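Local coordinates for protein lovastatin nonaketide synthase, polyketide synthase component (Aspergillus terreus, PDB 7CPX) that builds the nonaketide dihydromonacolin L in lovastatin biosynthesis, extending and tailoring a chain of malonyl units as a homodimeric multidomain polyketide synthase that works with lovC, at residues I11-S16 / C268-T273; I675-L680 / Q776-C781; L1287-Y1292 / A1426-A1431; G2028-V2033 / V2051-C2056. The protein carries 2 engineered substitutions. All coordinates share one frame; numbering follows the deposited sequence.

Contact 1 (I11-S16 / C268-T273); sequences IVVVGS and CVIRET
Val13 and Cys268 form an antiparallel hydrogen-bonded pair inside the mixed sheet of the ketosynthase, a domain of the thiolase clan, where residues 11-16 and 268-273 lie on adjacent strands. The segment axes come within 4.3 Å, and their directions differ by 156°, which identifies the antiparallel sense.

Among the polar contacts, the sounder one runs from Cys268 N to Val13 O: 3.0 Å, 155° at the hydrogen. The return bond from Val13 N to Cys268 O is more bent, and the position of that oxygen is less certain. Toward Ile11 the register carries on, with Val12 opposite Val269, but the backbone geometry there is looser.

The apolar contacts fall on both faces. On one, Val12 CG2 meets Val269 CG2 at 3.8 Å, the two side chains crossing at a slant. Ile11, Val13, Cys268 and Ile270 share the other face. There Ile11 touches Val192 and Leu195 of helix 183-196, Cys268 touches Ser381 of helix 369-386, and Ile270 reaches both helices, at Val188 and Leu377. Helix 183-196 begins just after Cys181, the predicted ketosynthase nucleophile, so this face of the sheet backs an active-site helix.

Val13 supplies the link along that face. Its CG2, lying beside its own backbone N, reaches Ile270 CD1 at 3.6 Å. The same methyl touches Cys268 SG, which a chi1 of 65° sets between the cysteine's own backbone N and carbonyl carbon.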
loop_
_atom_site.group_PDB
_atom_site.type_symbol
_atom_site.label_atom_id
_atom_site.label_comp_id
_atom_site.label_asym_id
_atom_site.label_seq_id
_atom_site.Cartn_x
_atom_site.Cartn_y
_atom_site.Cartn_z
ATOM N N ILE A 11 -19.981 51.286 -17.304
ATOM C CA ILE A 11 -19.212 50.962 -16.120
ATOM C C ILE A 11 -17.773 51.406 -16.346
ATOM O O ILE A 11 -17.346 51.662 -17.474
ATOM C CB ILE A 11 -19.304 49.460 -15.813
ATOM C CG1 ILE A 11 -20.768 49.055 -15.642
ATOM C CG2 ILE A 11 -18.519 49.112 -14.572
ATOM C CD1 ILE A 11 -21.528 49.875 -14.623
ATOM N N VAL A 12 -17.019 51.522 -15.258
ATOM C CA VAL A 12 -15.668 52.062 -15.339
ATOM C C VAL A 12 -14.739 51.251 -14.447
ATOM O O VAL A 12 -15.049 50.999 -13.278
ATOM C CB VAL A 12 -15.647 53.553 -14.954
ATOM C CG1 VAL A 12 -15.744 53.727 -13.460
ATOM C CG2 VAL A 12 -14.410 54.218 -15.487
ATOM N N VAL A 13 -13.605 50.837 -15.007
ATOM C CA VAL A 13 -12.522 50.240 -14.234
ATOM C C VAL A 13 -11.717 51.381 -13.622
ATOM O O VAL A 13 -11.020 52.112 -14.336
ATOM C CB VAL A 13 -11.630 49.347 -15.099
ATOM C CG1 VAL A 13 -10.535 48.734 -14.250
ATOM C CG2 VAL A 13 -12.439 48.265 -15.778
ATOM N N VAL A 14 -11.814 51.527 -12.300
ATOM C CA VAL A 14 -11.094 52.573 -11.586
ATOM C C VAL A 14 -9.771 52.082 -11.016
ATOM O O VAL A 14 -8.876 52.899 -10.761
ATOM C CB VAL A 14 -11.953 53.143 -10.445
ATOM C CG1 VAL A 14 -13.210 53.778 -10.992
ATOM C CG2 VAL A 14 -12.317 52.050 -9.453
ATOM N N GLY A 15 -9.627 50.782 -10.796
ATOM C CA GLY A 15 -8.401 50.243 -10.246
ATOM C C GLY A 15 -8.351 48.748 -10.439
ATOM O O GLY A 15 -9.372 48.100 -10.694
ATOM N N SER A 16 -7.144 48.204 -10.312
ATOM C CA SER A 16 -6.949 46.782 -10.528
ATOM C C SER A 16 -5.807 46.275 -9.662
ATOM O O SER A 16 -4.888 47.019 -9.312
ATOM C CB SER A 16 -6.666 46.476 -12.003
ATOM O OG SER A 16 -5.527 47.183 -12.462
ATOM N N CYS A 268 -10.190 52.502 -17.188
ATOM C CA CYS A 268 -10.841 52.409 -18.491
ATOM C C CYS A 268 -12.346 52.437 -18.277
ATOM O O CYS A 268 -12.825 52.527 -17.148
ATOM C CB CYS A 268 -10.419 51.149 -19.251
ATOM S SG CYS A 268 -10.936 49.602 -18.486
ATOM N N VAL A 269 -13.086 52.350 -19.376
ATOM C CA VAL A 269 -14.542 52.388 -19.358
ATOM C C VAL A 269 -15.050 51.126 -20.034
ATOM O O VAL A 269 -14.892 50.954 -21.247
ATOM C CB VAL A 269 -15.085 53.642 -20.056
ATOM C CG1 VAL A 269 -16.524 53.427 -20.483
ATOM C CG2 VAL A 269 -14.981 54.846 -19.142
ATOM N N ILE A 270 -15.678 50.248 -19.258
ATOM C CA ILE A 270 -16.397 49.101 -19.801
ATOM C C ILE A 270 -17.750 49.626 -20.272
ATOM O O ILE A 270 -18.680 49.796 -19.479
ATOM C CB ILE A 270 -16.545 47.978 -18.774
ATOM C CG1 ILE A 270 -15.167 47.547 -18.270
ATOM C CG2 ILE A 270 -17.270 46.796 -19.387
ATOM C CD1 ILE A 270 -15.213 46.484 -17.204
ATOM N N ARG A 271 -17.848 49.914 -21.570
ATOM C CA ARG A 271 -19.078 50.467 -22.121
ATOM C C ARG A 271 -20.202 49.442 -22.098
ATOM O O ARG A 271 -21.348 49.775 -21.775
ATOM C CB ARG A 271 -18.822 50.955 -23.546
ATOM C CG ARG A 271 -20.045 51.473 -24.267
ATOM C CD ARG A 271 -19.644 52.216 -25.527
ATOM N NE ARG A 271 -20.791 52.762 -26.242
ATOM C CZ ARG A 271 -20.713 53.703 -27.174
ATOM N NH1 ARG A 271 -19.556 54.252 -27.506
ATOM N NH2 ARG A 271 -21.823 54.107 -27.782
ATOM N N GLU A 272 -19.896 48.194 -22.436
ATOM C CA GLU A 272 -20.901 47.145 -22.469
ATOM C C GLU A 272 -20.205 45.800 -22.344
ATOM O O GLU A 272 -19.067 45.632 -22.787
ATOM C CB GLU A 272 -21.725 47.204 -23.759
ATOM C CG GLU A 272 -22.884 46.225 -23.813
ATOM C CD GLU A 272 -23.947 46.520 -22.775
ATOM O OE1 GLU A 272 -23.889 47.600 -22.151
ATOM O OE2 GLU A 272 -24.841 45.670 -22.579
ATOM N N THR A 273 -20.905 44.846 -21.735
ATOM C CA THR A 273 -20.372 43.499 -21.533
ATOM C C THR A 273 -21.517 42.512 -21.734
ATOM O O THR A 273 -22.284 42.243 -20.806
ATOM C CB THR A 273 -19.750 43.347 -20.152
ATOM O OG1 THR A 273 -18.814 44.409 -19.929
ATOM C CG2 THR A 273 -19.028 42.015 -20.042
#

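Contact 2 (I675-L680 / Q776-C781)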
loop_
_atom_site.group_PDB
_atom_site.type_symbol
_atom_site.label_atom_id
_atom_site.label_comp_id
_atom_site.label_asym_id
_atom_site.label_seq_id
_atom_site.Cartn_x
_atom_site.Cartn_y
_atom_site.Cartn_z
ATOM N N ILE A 675 -6.760 89.962 15.013
ATOM C CA ILE A 675 -5.440 90.490 14.679
ATOM C C ILE A 675 -5.397 91.996 14.905
ATOM O O ILE A 675 -4.380 92.545 15.347
ATOM C CB ILE A 675 -5.063 90.120 13.232
ATOM C CG1 ILE A 675 -3.636 90.575 12.913
ATOM C CG2 ILE A 675 -6.038 90.744 12.244
ATOM C CD1 ILE A 675 -2.577 89.987 13.826
ATOM N N ARG A 676 -6.499 92.688 14.606
ATOM C CA ARG A 676 -6.561 94.126 14.833
ATOM C C ARG A 676 -6.418 94.452 16.313
ATOM O O ARG A 676 -5.690 95.379 16.688
ATOM C CB ARG A 676 -7.880 94.656 14.274
ATOM C CG ARG A 676 -8.013 96.160 14.215
ATOM C CD ARG A 676 -9.296 96.530 13.486
ATOM N NE ARG A 676 -9.770 97.873 13.797
ATOM C CZ ARG A 676 -10.912 98.380 13.354
ATOM N NH1 ARG A 676 -11.718 97.685 12.566
ATOM N NH2 ARG A 676 -11.256 99.614 13.711
ATOM N N ILE A 677 -7.093 93.686 17.173
ATOM C CA ILE A 677 -6.990 93.905 18.611
ATOM C C ILE A 677 -5.586 93.586 19.098
ATOM O O ILE A 677 -5.058 94.259 19.989
ATOM C CB ILE A 677 -8.049 93.069 19.352
ATOM C CG1 ILE A 677 -9.448 93.616 19.064
ATOM C CG2 ILE A 677 -7.759 93.064 20.847
ATOM C CD1 ILE A 677 -10.571 92.693 19.488
ATOM N N ALA A 678 -4.961 92.548 18.540
ATOM C CA ALA A 678 -3.592 92.224 18.930
ATOM C C ALA A 678 -2.644 93.364 18.581
ATOM O O ALA A 678 -1.803 93.764 19.396
ATOM C CB ALA A 678 -3.147 90.927 18.257
ATOM N N TYR A 679 -2.772 93.911 17.369
ATOM C CA TYR A 679 -1.934 95.043 16.985
ATOM C C TYR A 679 -2.204 96.251 17.872
ATOM O O TYR A 679 -1.270 96.951 18.284
ATOM C CB TYR A 679 -2.161 95.398 15.516
ATOM C CG TYR A 679 -1.343 94.576 14.546
ATOM C CD1 TYR A 679 0.034 94.735 14.462
ATOM C CD2 TYR A 679 -1.947 93.653 13.703
ATOM C CE1 TYR A 679 0.788 93.993 13.572
ATOM C CE2 TYR A 679 -1.201 92.906 12.810
ATOM C CZ TYR A 679 0.165 93.079 12.750
ATOM O OH TYR A 679 0.913 92.339 11.864
ATOM N N LEU A 680 -3.476 96.514 18.179
ATOM C CA LEU A 680 -3.812 97.641 19.043
ATOM C C LEU A 680 -3.192 97.476 20.426
ATOM O O LEU A 680 -2.632 98.428 20.982
ATOM C CB LEU A 680 -5.331 97.775 19.150
ATOM C CG LEU A 680 -5.870 98.974 19.933
ATOM C CD1 LEU A 680 -5.651 100.267 19.162
ATOM C CD2 LEU A 680 -7.344 98.776 20.252
ATOM N N GLN A 776 -9.905 101.993 25.581
ATOM C CA GLN A 776 -10.657 103.111 25.024
ATOM C C GLN A 776 -10.651 103.073 23.504
ATOM O O GLN A 776 -11.649 103.434 22.869
ATOM C CB GLN A 776 -10.083 104.436 25.527
ATOM C CG GLN A 776 -10.279 104.669 27.016
ATOM C CD GLN A 776 -9.589 105.927 27.505
ATOM O OE1 GLN A 776 -8.954 106.642 26.730
ATOM N NE2 GLN A 776 -9.710 106.203 28.798
ATOM N N ALA A 777 -9.541 102.640 22.901
ATOM C CA ALA A 777 -9.517 102.458 21.456
ATOM C C ALA A 777 -10.281 101.205 21.048
ATOM O O ALA A 777 -11.005 101.213 20.046
ATOM C CB ALA A 777 -8.072 102.391 20.960
ATOM N N LEU A 778 -10.147 100.127 21.826
ATOM C CA LEU A 778 -10.810 98.878 21.473
ATOM C C LEU A 778 -12.325 99.031 21.469
ATOM O O LEU A 778 -13.016 98.305 20.745
ATOM C CB LEU A 778 -10.386 97.770 22.437
ATOM C CG LEU A 778 -10.735 96.345 22.005
ATOM C CD1 LEU A 778 -9.628 95.389 22.409
ATOM C CD2 LEU A 778 -12.056 95.903 22.609
ATOM N N GLU A 779 -12.858 99.966 22.257
ATOM C CA GLU A 779 -14.292 100.229 22.212
ATOM C C GLU A 779 -14.713 100.696 20.825
ATOM O O GLU A 779 -15.771 100.299 20.322
ATOM C CB GLU A 779 -14.670 101.268 23.268
ATOM C CG GLU A 779 -14.537 100.770 24.697
ATOM C CD GLU A 779 -14.934 101.818 25.718
ATOM O OE1 GLU A 779 -15.216 102.966 25.314
ATOM O OE2 GLU A 779 -14.965 101.494 26.924
ATOM N N GLU A 780 -13.899 101.538 20.192
ATOM C CA GLU A 780 -14.130 101.973 18.822
ATOM C C GLU A 780 -13.416 101.089 17.809
ATOM O O GLU A 780 -13.476 101.365 16.608
ATOM C CB GLU A 780 -13.683 103.426 18.649
ATOM C CG GLU A 780 -14.325 104.391 19.631
ATOM C CD GLU A 780 -13.930 105.832 19.374
ATOM O OE1 GLU A 780 -13.188 106.081 18.401
ATOM O OE2 GLU A 780 -14.361 106.715 20.146
ATOM N N CYS A 781 -12.744 100.035 18.269
ATOM C CA CYS A 781 -11.984 99.137 17.408
ATOM C C CYS A 781 -12.292 97.688 17.762
ATOM O O CYS A 781 -11.389 96.859 17.910
ATOM C CB CYS A 781 -10.486 99.418 17.517
ATOM S SG CYS A 781 -9.463 98.530 16.326
#
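Ile677 and Leu778 meet at a slant, branch against branch: the isoleucine CG2 lies 3.4 Å from Leu778 CD1, and its CG1 is 3.8 Å from the same methyl. Neither CA-CB bond aims straight at the facing helix; it is the side-chain ends that close the gap. Trp818 touches both residues and so borders this pair.

Leu680 approaches more directly. Its CG is anti to the backbone N (chi1 -175°). Both of its methyls touch Ala777 CB, Leu680 CD1 at 3.7 Å and CD2 at 3.8 Å, and CD2 goes on to the Leu778 backbone, 3.5 Å from Leu778 N. Tyr602 touches both Leu680 and Ala777.

The segment axes approach to 10.6 Å with their directions 158° apart, which makes this a nearly antiparallel pairing of helices 671-682 and 768-780 in the malonyl-CoA:ACP transacylase domain. The lovC-binding region, residues 695-757, falls in the chain between them, so the packing brings together the two helices from which that connection leaves and to which it returns.

Arg676, from helix 671-682, passes Cys781 with its chain extended from CG to NE. The whole approach of this side chain to the thiol is doubtful, because the guanidinium and the sulfur are modelled too close together. Elsewhere the arginine side chain touches Leu598.

Contact 3 (L1287-Y1292 / A1426-A1431); sequences LDNPEY and ARELVA
Tyr1292 and Glu1428 make the closer part of this contact. The carboxylate OE2 of Glu1428 comes to the edge of the tyrosine ring, near its plane and 3.5 Å from Tyr1292 CE2, while the glutamate CG lies 3.9 Å from the same carbon. The side chains cross at about a right angle, with ring and carboxylate planes turned 41° apart. A bend at chi2 of -71° folds the glutamate CD back from a straight chain. His1424, one turn earlier on the helix, stacks with the Tyr1292 ring and hydrogen-bonds Arg1427 NH1, which stands 3.6 Å from Tyr1292 OH, oblique to the ring.

The remainder is looser. Asn1289 ND2 is 4.0 Å from Glu1428 OE2, a separation too long for a hydrogen bond, and the partly exposed amide and carboxylate cross at a slant. At the buried end, Leu1287 CG and Leu1429 CB approach only to 4.5 Å, so the leucines fill space together without interlocking; Val1614 and Val1545 add to the surroundings of Leu1429.

Asn1289 has a clearer role within its own loop: its OD1 accepts from Glu1291 N at 2.8 Å, with the donor above the carbonyl plane. This is an Asx turn, and it leads the chain away from the short edge strand 1286-1287 of a mixed sheet, with helix 1420-1436 packed beside it, consistent with a Rossmann-like methyltransferase fold.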
loop_
_atom_site.group_PDB
_atom_site.type_symbol
_atom_site.label_atom_id
_atom_site.label_comp_id
_atom_site.label_asym_id
_atom_site.label_seq_id
_atom_site.Cartn_x
_atom_site.Cartn_y
_atom_site.Cartn_z
ATOM N N LEU A 1287 -22.408 -67.490 -33.545
ATOM C CA LEU A 1287 -21.845 -66.925 -32.323
ATOM C C LEU A 1287 -21.943 -67.966 -31.216
ATOM O O LEU A 1287 -23.019 -68.182 -30.652
ATOM C CB LEU A 1287 -22.577 -65.643 -31.935
ATOM C CG LEU A 1287 -22.521 -64.445 -32.892
ATOM C CD1 LEU A 1287 -21.102 -64.191 -33.378
ATOM C CD2 LEU A 1287 -23.468 -64.616 -34.071
ATOM N N ASP A 1288 -20.823 -68.613 -30.903
ATOM C CA ASP A 1288 -20.800 -69.762 -30.006
ATOM C C ASP A 1288 -19.703 -69.614 -28.961
ATOM O O ASP A 1288 -18.941 -70.548 -28.694
ATOM C CB ASP A 1288 -20.617 -71.055 -30.797
ATOM C CG ASP A 1288 -20.912 -72.292 -29.973
ATOM O OD1 ASP A 1288 -21.381 -72.147 -28.826
ATOM O OD2 ASP A 1288 -20.676 -73.411 -30.476
ATOM N N ASN A 1289 -19.604 -68.437 -28.358
ATOM C CA ASN A 1289 -18.628 -68.229 -27.298
ATOM C C ASN A 1289 -19.019 -69.054 -26.072
ATOM O O ASN A 1289 -20.149 -68.922 -25.580
ATOM C CB ASN A 1289 -18.549 -66.748 -26.929
ATOM C CG ASN A 1289 -17.449 -66.451 -25.928
ATOM O OD1 ASN A 1289 -17.031 -67.321 -25.164
ATOM N ND2 ASN A 1289 -16.975 -65.211 -25.924
ATOM N N PRO A 1290 -18.131 -69.906 -25.553
ATOM C CA PRO A 1290 -18.483 -70.664 -24.341
ATOM C C PRO A 1290 -18.829 -69.782 -23.156
ATOM O O PRO A 1290 -19.693 -70.152 -22.351
ATOM C CB PRO A 1290 -17.227 -71.503 -24.075
ATOM C CG PRO A 1290 -16.558 -71.616 -25.395
ATOM C CD PRO A 1290 -16.824 -70.319 -26.095
ATOM N N GLU A 1291 -18.180 -68.624 -23.022
ATOM C CA GLU A 1291 -18.482 -67.729 -21.912
ATOM C C GLU A 1291 -19.932 -67.271 -21.926
ATOM O O GLU A 1291 -20.459 -66.887 -20.876
ATOM C CB GLU A 1291 -17.554 -66.513 -21.956
ATOM C CG GLU A 1291 -17.836 -65.470 -20.886
ATOM C CD GLU A 1291 -16.843 -64.327 -20.916
ATOM O OE1 GLU A 1291 -15.920 -64.362 -21.756
ATOM O OE2 GLU A 1291 -16.985 -63.391 -20.100
ATOM N N TYR A 1292 -20.586 -67.302 -23.087
ATOM C CA TYR A 1292 -21.963 -66.850 -23.228
ATOM C C TYR A 1292 -22.924 -68.005 -23.486
ATOM O O TYR A 1292 -23.985 -67.805 -24.084
ATOM C CB TYR A 1292 -22.054 -65.815 -24.348
ATOM C CG TYR A 1292 -21.100 -64.655 -24.172
ATOM C CD1 TYR A 1292 -20.901 -64.077 -22.925
ATOM C CD2 TYR A 1292 -20.387 -64.147 -25.248
ATOM C CE1 TYR A 1292 -20.027 -63.022 -22.758
ATOM C CE2 TYR A 1292 -19.508 -63.092 -25.091
ATOM C CZ TYR A 1292 -19.333 -62.534 -23.843
ATOM O OH TYR A 1292 -18.461 -61.482 -23.679
ATOM N N ALA A 1426 -24.802 -60.485 -29.406
ATOM C CA ALA A 1426 -25.069 -59.307 -30.221
ATOM C C ALA A 1426 -23.888 -58.349 -30.191
ATOM O O ALA A 1426 -23.507 -57.790 -31.225
ATOM C CB ALA A 1426 -26.337 -58.606 -29.738
ATOM N N ARG A 1427 -23.302 -58.139 -29.012
ATOM C CA ARG A 1427 -22.114 -57.295 -28.935
ATOM C C ARG A 1427 -20.981 -57.885 -29.761
ATOM O O ARG A 1427 -20.277 -57.157 -30.466
ATOM C CB ARG A 1427 -21.657 -57.110 -27.489
ATOM C CG ARG A 1427 -20.484 -56.135 -27.370
ATOM C CD ARG A 1427 -19.710 -56.275 -26.070
ATOM N NE ARG A 1427 -20.563 -56.274 -24.889
ATOM C CZ ARG A 1427 -20.867 -57.349 -24.172
ATOM N NH1 ARG A 1427 -20.418 -58.551 -24.498
ATOM N NH2 ARG A 1427 -21.635 -57.213 -23.096
ATOM N N GLU A 1428 -20.780 -59.199 -29.674
ATOM C CA GLU A 1428 -19.716 -59.833 -30.447
ATOM C C GLU A 1428 -19.939 -59.637 -31.943
ATOM O O GLU A 1428 -19.012 -59.296 -32.689
ATOM C CB GLU A 1428 -19.639 -61.322 -30.108
ATOM C CG GLU A 1428 -19.231 -61.617 -28.675
ATOM C CD GLU A 1428 -17.776 -61.292 -28.402
ATOM O OE1 GLU A 1428 -17.074 -60.863 -29.341
ATOM O OE2 GLU A 1428 -17.334 -61.468 -27.247
ATOM N N LEU A 1429 -21.175 -59.847 -32.396
ATOM C CA LEU A 1429 -21.494 -59.709 -33.811
ATOM C C LEU A 1429 -21.298 -58.272 -34.277
ATOM O O LEU A 1429 -20.724 -58.024 -35.344
ATOM C CB LEU A 1429 -22.931 -60.164 -34.059
ATOM C CG LEU A 1429 -23.482 -60.005 -35.476
ATOM C CD1 LEU A 1429 -22.717 -60.883 -36.448
ATOM C CD2 LEU A 1429 -24.965 -60.338 -35.495
ATOM N N VAL A 1430 -21.775 -57.310 -33.486
ATOM C CA VAL A 1430 -21.627 -55.907 -33.857
ATOM C C VAL A 1430 -20.157 -55.523 -33.880
ATOM O O VAL A 1430 -19.713 -54.765 -34.748
ATOM C CB VAL A 1430 -22.431 -55.011 -32.898
ATOM C CG1 VAL A 1430 -22.106 -53.549 -33.147
ATOM C CG2 VAL A 1430 -23.915 -55.259 -33.071
ATOM N N ALA A 1431 -19.379 -56.032 -32.924
ATOM C CA ALA A 1431 -17.951 -55.749 -32.902
ATOM C C ALA A 1431 -17.280 -56.273 -34.160
ATOM O O ALA A 1431 -16.505 -55.561 -34.807
ATOM C CB ALA A 1431 -17.316 -56.367 -31.658
#

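Contact 4 (G2028-V2033 / V2051-C2056)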
loop_
_atom_site.group_PDB
_atom_site.type_symbol
_atom_site.label_atom_id
_atom_site.label_comp_id
_atom_site.label_asym_id
_atom_site.label_seq_id
_atom_site.Cartn_x
_atom_site.Cartn_y
_atom_site.Cartn_z
ATOM N N GLY A 2028 21.465 -32.610 29.469
ATOM C CA GLY A 2028 22.350 -33.641 28.961
ATOM C C GLY A 2028 22.092 -34.052 27.530
ATOM O O GLY A 2028 22.867 -34.837 26.976
ATOM N N VAL A 2029 21.029 -33.534 26.916
ATOM C CA VAL A 2029 20.684 -33.921 25.555
ATOM C C VAL A 2029 21.753 -33.421 24.595
ATOM O O VAL A 2029 22.188 -32.264 24.667
ATOM C CB VAL A 2029 19.300 -33.374 25.176
ATOM C CG1 VAL A 2029 19.068 -33.517 23.681
ATOM C CG2 VAL A 2029 18.220 -34.100 25.954
ATOM N N GLN A 2030 22.181 -34.296 23.686
ATOM C CA GLN A 2030 23.145 -33.951 22.655
ATOM C C GLN A 2030 22.552 -33.964 21.256
ATOM O O GLN A 2030 23.172 -33.423 20.334
ATOM C CB GLN A 2030 24.339 -34.916 22.703
ATOM C CG GLN A 2030 25.179 -34.797 23.964
ATOM C CD GLN A 2030 25.781 -36.120 24.387
ATOM O OE1 GLN A 2030 25.129 -37.162 24.313
ATOM N NE2 GLN A 2030 27.032 -36.090 24.832
ATOM N N ALA A 2031 21.377 -34.562 21.070
ATOM C CA ALA A 2031 20.726 -34.612 19.772
ATOM C C ALA A 2031 19.229 -34.409 19.945
ATOM O O ALA A 2031 18.648 -34.778 20.971
ATOM C CB ALA A 2031 20.994 -35.941 19.056
ATOM N N LEU A 2032 18.615 -33.811 18.927
ATOM C CA LEU A 2032 17.180 -33.578 18.886
ATOM C C LEU A 2032 16.597 -34.274 17.665
ATOM O O LEU A 2032 17.122 -34.134 16.555
ATOM C CB LEU A 2032 16.865 -32.082 18.840
ATOM C CG LEU A 2032 15.383 -31.720 18.712
ATOM C CD1 LEU A 2032 14.590 -32.258 19.888
ATOM C CD2 LEU A 2032 15.205 -30.217 18.596
ATOM N N VAL A 2033 15.515 -35.015 17.874
ATOM C CA VAL A 2033 14.839 -35.756 16.818
ATOM C C VAL A 2033 13.394 -35.278 16.811
ATOM O O VAL A 2033 12.582 -35.711 17.636
ATOM C CB VAL A 2033 14.926 -37.271 17.029
ATOM C CG1 VAL A 2033 14.201 -38.003 15.918
ATOM C CG2 VAL A 2033 16.378 -37.708 17.104
ATOM N N VAL A 2051 18.263 -23.587 23.281
ATOM C CA VAL A 2051 18.412 -23.931 24.693
ATOM C C VAL A 2051 19.269 -25.176 24.873
ATOM O O VAL A 2051 19.999 -25.295 25.859
ATOM C CB VAL A 2051 17.025 -24.110 25.340
ATOM C CG1 VAL A 2051 16.131 -22.924 25.023
ATOM C CG2 VAL A 2051 16.389 -25.406 24.882
ATOM N N LEU A 2052 19.196 -26.114 23.934
ATOM C CA LEU A 2052 19.947 -27.353 24.049
ATOM C C LEU A 2052 21.441 -27.075 23.891
ATOM O O LEU A 2052 21.880 -25.935 23.712
ATOM C CB LEU A 2052 19.461 -28.363 23.012
ATOM C CG LEU A 2052 18.014 -28.831 23.180
ATOM C CD1 LEU A 2052 17.620 -29.761 22.048
ATOM C CD2 LEU A 2052 17.816 -29.516 24.523
ATOM N N MET A 2053 22.231 -28.140 23.963
ATOM C CA MET A 2053 23.674 -27.995 23.876
ATOM C C MET A 2053 24.046 -27.348 22.544
ATOM O O MET A 2053 23.464 -27.684 21.506
ATOM C CB MET A 2053 24.352 -29.360 24.005
ATOM C CG MET A 2053 25.872 -29.317 23.916
ATOM S SD MET A 2053 26.624 -30.954 24.019
ATOM C CE MET A 2053 26.109 -31.472 25.654
ATOM N N PRO A 2054 25.000 -26.414 22.530
ATOM C CA PRO A 2054 25.424 -25.833 21.252
ATOM C C PRO A 2054 25.919 -26.912 20.301
ATOM O O PRO A 2054 26.595 -27.861 20.703
ATOM C CB PRO A 2054 26.548 -24.870 21.654
ATOM C CG PRO A 2054 26.271 -24.538 23.074
ATOM C CD PRO A 2054 25.670 -25.772 23.675
ATOM N N GLY A 2055 25.574 -26.757 19.026
ATOM C CA GLY A 2055 25.895 -27.772 18.044
ATOM C C GLY A 2055 25.123 -29.060 18.199
ATOM O O GLY A 2055 25.518 -30.075 17.620
ATOM N N CYS A 2056 24.036 -29.050 18.967
ATOM C CA CYS A 2056 23.245 -30.257 19.165
ATOM C C CYS A 2056 22.731 -30.779 17.829
ATOM O O CYS A 2056 22.202 -30.020 17.012
ATOM C CB CYS A 2056 22.079 -29.967 20.110
ATOM S SG CYS A 2056 20.865 -31.295 20.242
#
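Gln2030 OE1 is gripped by two backbone N-H groups, those of Asp1963 and Ser1964, while the aliphatic part of the same side chain lies against Met2053. Gln2030 CG is 3.8 Å from Met2053 CE, and the two chains run side by side in the same direction. A bend at chi3 of -62° places that methionine CE; Met2053 CB, meanwhile, rests 3.7 Å from Val2029 O.

Leu2052, the first residue to leave helical geometry after helix 2041-2051, bridges two residues with its two methyls. Its CD1 meets Leu2032 CB at 4.0 Å, and its CD2 meets Val2029 CB at 4.2 Å. Beyond it, a type II turn from Met2053 to Cys2056 reverses the chain, closed by Cys2056 N to Met2053 O at 2.9 Å; the positive phi of Gly2055 (69°) suits that turn. The thiol is then brought over the other segment, with Cys2056 SG 3.4 Å from Ala2031 CA.

Strand 2031-2034, helix 2041-2051 and strand 2057-2059 make a beta-alpha-beta crossover, its two strands being parallel neighbours, and Pro2054 packs on Phe1888 of the second subunit. The contact is largely apolar and sulfur packing, joined by a CA-H...O contact from Cys2056 CA to Gln2030 O at 3.4 Å; strand-type backbone pairing comes with Ala2057, which Gln2030 and Leu2032 both hydrogen-bond.

The four contacts follow one another along the chain without overlap, and none touches another. Contact 1 lies in the ketosynthase sheet and contact 2 in the transacylase helices; their centres are 60 Å apart, on the same side of the chain's centre. Contact 3, at the edge of the methyltransferase sheet, is on the opposite side, 168 Å between centres from contact 2. Contact 4 belongs to a separate five-stranded parallel sheet, 74 Å from contact 3 by centres, and also meets the second subunit, through Pro2054. Each contact therefore belongs to a different sheet or helix pair, as expected of a megasynthase assembled from separately folded domains.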